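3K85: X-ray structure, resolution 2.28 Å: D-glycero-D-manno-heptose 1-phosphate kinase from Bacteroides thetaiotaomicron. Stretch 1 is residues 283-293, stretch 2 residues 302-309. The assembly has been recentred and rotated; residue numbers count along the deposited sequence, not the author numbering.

Stretch 1, residues 283-293: VATGAGAMAGK
Stretch 2 302-309: FIMFVVEP

The strongest polar link joins Met304 and Lys293: Met304 N donates to Lys293 O at 2.7 Å with an N-H...O angle of 167°, close to linear. Its counterpart, Lys293 N to Met304 O, is slightly longer at 2.9 Å and bent to 126°, so it counts as weak. Two residues along, Val306 N donates to Ala291 O at 3.0 Å and 165°. Val306 O turns instead mainly to Met290, whose N lies 3.0 Å away at 138°; the bond from Ala291 N to the same Val306 O is weak, 3.5 Å and 131°.

These bonds define an antiparallel pairing of residues 291-293 with strand 303-306, the N-to-C directions lying 157° apart and the axes approaching to 4.5 Å. Lys293 pairs with Met304 as a hydrogen-bonded pair, CA to CA 5.1 Å. Gly292 sits opposite Phe305 as a non-hydrogen-bonded pair, with the CA atoms only 4.3 Å apart. Backbone angles are extended: phi/psi is -174/165 at Ala291, -145/163 at Gly292 and -155/132 at Lys293, against -119/135, -105/118, -110/139 and -112/115 from Ile303 to Val306. Met290, at -99/-32, breaks the extended run, consistent with the shift of bonding at Val306 O. CA-H...O contacts supplement the ladder: Gly292 CA to Met304 O at 3.1 Å, Phe305 CA to Ala291 O at 3.4 Å and Ile303 CA to Lys293 O at 3.5 Å.

The absence of a side chain at Gly292 has a direct geometric consequence. An ideal CB there would fall 2.8 Å from Phe305 CE1, a clash; instead Gly292 CA lies 3.7 Å from Phe305 CD1, and the ring (chi1 -75°, m; chi2 -68°) leans across the glycine. Ala291 O meets the ring edge, 3.3 Å from Phe305 CD1, and Thr285 CA also lies at the edge, 3.6 Å from Phe305 CZ. Ala284 CB, 4.2 Å from Phe305 CZ, and Ala289 CB, 4.4 Å from Phe305 CD1, add apolar contacts.

Residues 283-286 have helical phi/psi without regular helical bonding, and Ala287 N bonds to Ala284 O at 3.0 Å. Ala284 CB points toward stretch 2, where it also meets Ile303 CD1 at 4.2 Å (Ile303 chi1 m, chi2 p). Thr285 adopts chi1 m. After the turn, Ala289, at -159/-153, places its CB 4.3 Å from Val307 CB; Val307 has chi1 p.

Ala291, Lys293, Met304 and Val306 share the sheet face opposite Phe305. Lys293 begins with chi1 t, continues with chi2 -136° and chi3 -104°, both between wells, and ends with chi4 m; its end leads away, although its CE passes 3.9 Å from Met304 CE; Met304 is a selenomethionine with chi t, t, p. Met290, also selenomethionine (m, t, m), reaches along stretch 2: its CE lies 3.8 Å from Val306 CG1, 3.3 Å from Val307 C and 3.4 Å from Glu308 N. Val306 takes chi1 t. Together the stretches bury 666 Å², both sides summed.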

# COMPACT_ATOMS: atom_id res chain seq x y z
N VAL A 283 -27.67 -21.34 12.04
CA VAL A 283 -27.65 -21.52 13.49
C VAL A 283 -26.53 -20.61 14.01
O VAL A 283 -26.65 -20.01 15.08
CB VAL A 283 -27.37 -23.01 13.88
CG1 VAL A 283 -25.95 -23.41 13.50
CG2 VAL A 283 -27.59 -23.22 15.37
N ALA A 284 -25.47 -20.50 13.21
CA ALA A 284 -24.31 -19.69 13.55
C ALA A 284 -24.65 -18.22 13.77
O ALA A 284 -24.40 -17.68 14.85
CB ALA A 284 -23.25 -19.83 12.47
N THR A 285 -25.20 -17.57 12.75
CA THR A 285 -25.55 -16.15 12.87
C THR A 285 -26.52 -15.93 14.03
O THR A 285 -26.69 -14.80 14.50
CB THR A 285 -26.16 -15.60 11.55
OG1 THR A 285 -25.21 -15.75 10.48
CG2 THR A 285 -26.50 -14.11 11.69
N GLY A 286 -27.14 -17.01 14.50
CA GLY A 286 -28.07 -16.92 15.62
C GLY A 286 -27.41 -16.31 16.84
O GLY A 286 -28.04 -15.57 17.59
N ALA A 287 -26.13 -16.63 17.04
CA ALA A 287 -25.35 -16.09 18.15
C ALA A 287 -24.92 -14.66 17.83
O ALA A 287 -23.98 -14.44 17.05
CB ALA A 287 -24.14 -16.97 18.41
N GLY A 288 -25.60 -13.69 18.43
CA GLY A 288 -25.31 -12.28 18.19
C GLY A 288 -23.85 -11.83 18.15
O GLY A 288 -22.99 -12.32 18.90
N ALA A 289 -23.59 -10.87 17.27
CA ALA A 289 -22.28 -10.25 17.06
C ALA A 289 -22.66 -8.94 16.38
O ALA A 289 -23.76 -8.44 16.59
CB ALA A 289 -21.43 -11.10 16.13
N MSE A 290 -21.77 -8.37 15.57
CA MSE A 290 -22.12 -7.12 14.91
C MSE A 290 -22.58 -7.34 13.48
O MSE A 290 -23.42 -6.59 12.96
CB MSE A 290 -20.95 -6.15 14.90
CG MSE A 290 -20.69 -5.48 16.22
SE MSE A 290 -19.54 -3.97 15.95
CE MSE A 290 -17.83 -4.89 15.94
N ALA A 291 -22.03 -8.36 12.84
CA ALA A 291 -22.37 -8.69 11.47
C ALA A 291 -21.70 -9.99 11.07
O ALA A 291 -20.79 -10.47 11.75
CB ALA A 291 -21.93 -7.57 10.54
N GLY A 292 -22.16 -10.56 9.96
CA GLY A 292 -21.58 -11.80 9.47
C GLY A 292 -21.60 -11.78 7.96
O GLY A 292 -22.31 -10.97 7.36
N LYS A 293 -20.82 -12.66 7.34
CA LYS A 293 -20.74 -12.74 5.89
C LYS A 293 -20.30 -14.15 5.50
O LYS A 293 -19.33 -14.67 6.05
CB LYS A 293 -19.74 -11.71 5.35
CG LYS A 293 -19.43 -11.85 3.86
CD LYS A 293 -17.93 -11.72 3.59
CE LYS A 293 -17.57 -10.37 3.00
NZ LYS A 293 -18.11 -10.20 1.62
N PHE A 302 -18.77 -21.60 6.06
CA PHE A 302 -17.76 -20.58 6.30
C PHE A 302 -18.39 -19.21 6.54
O PHE A 302 -18.84 -18.56 5.59
CB PHE A 302 -16.81 -20.49 5.11
CG PHE A 302 -15.69 -19.52 5.30
CD1 PHE A 302 -14.51 -19.93 5.92
CD2 PHE A 302 -15.81 -18.21 4.88
CE1 PHE A 302 -13.47 -19.03 6.11
CE2 PHE A 302 -14.77 -17.30 5.07
CZ PHE A 302 -13.60 -17.71 5.68
N ILE A 303 -18.42 -18.77 7.79
CA ILE A 303 -18.98 -17.47 8.11
C ILE A 303 -17.93 -16.57 8.74
O ILE A 303 -17.17 -16.99 9.62
CB ILE A 303 -20.17 -17.56 9.11
CG1 ILE A 303 -21.14 -18.67 8.70
CG2 ILE A 303 -20.91 -16.24 9.14
CD1 ILE A 303 -20.69 -20.04 9.12
N MSE A 304 -17.88 -15.32 8.29
CA MSE A 304 -16.94 -14.35 8.82
C MSE A 304 -17.74 -13.41 9.70
O MSE A 304 -18.65 -12.73 9.22
CB MSE A 304 -16.28 -13.58 7.67
CG MSE A 304 -15.21 -12.59 8.11
SE MSE A 304 -14.38 -11.73 6.58
CE MSE A 304 -15.60 -10.24 6.40
N PHE A 305 -17.41 -13.38 10.98
CA PHE A 305 -18.12 -12.52 11.92
C PHE A 305 -17.25 -11.36 12.42
O PHE A 305 -16.07 -11.53 12.70
CB PHE A 305 -18.58 -13.33 13.13
CG PHE A 305 -19.76 -14.21 12.86
CD1 PHE A 305 -21.01 -13.66 12.59
CD2 PHE A 305 -19.64 -15.60 12.90
CE1 PHE A 305 -22.13 -14.47 12.37
CE2 PHE A 305 -20.75 -16.42 12.69
CZ PHE A 305 -21.99 -15.86 12.42
N VAL A 306 -17.86 -10.19 12.53
CA VAL A 306 -17.16 -9.00 13.02
C VAL A 306 -17.77 -8.64 14.37
O VAL A 306 -18.94 -8.27 14.45
CB VAL A 306 -17.32 -7.81 12.04
CG1 VAL A 306 -16.84 -6.52 12.69
CG2 VAL A 306 -16.53 -8.09 10.77
N VAL A 307 -16.98 -8.74 15.44
CA VAL A 307 -17.47 -8.44 16.78
C VAL A 307 -16.57 -7.50 17.59
O VAL A 307 -15.38 -7.35 17.31
CB VAL A 307 -17.66 -9.76 17.57
CG1 VAL A 307 -16.33 -10.47 17.73
CG2 VAL A 307 -18.29 -9.48 18.92
N GLU A 308 -17.17 -6.85 18.58
CA GLU A 308 -16.45 -5.94 19.47
C GLU A 308 -15.42 -6.81 20.17
O GLU A 308 -15.75 -7.89 20.68
CB GLU A 308 -17.39 -5.35 20.51
CG GLU A 308 -17.47 -3.84 20.54
CD GLU A 308 -18.56 -3.36 21.48
OE1 GLU A 308 -19.73 -3.73 21.26
OE2 GLU A 308 -18.25 -2.61 22.44
N PRO A 309 -14.15 -6.37 20.20
CA PRO A 309 -13.07 -7.12 20.84
C PRO A 309 -13.38 -7.68 22.24
O PRO A 309 -13.15 -8.86 22.50
CB PRO A 309 -11.92 -6.12 20.85
CG PRO A 309 -12.15 -5.37 19.58
CD PRO A 309 -13.64 -5.12 19.61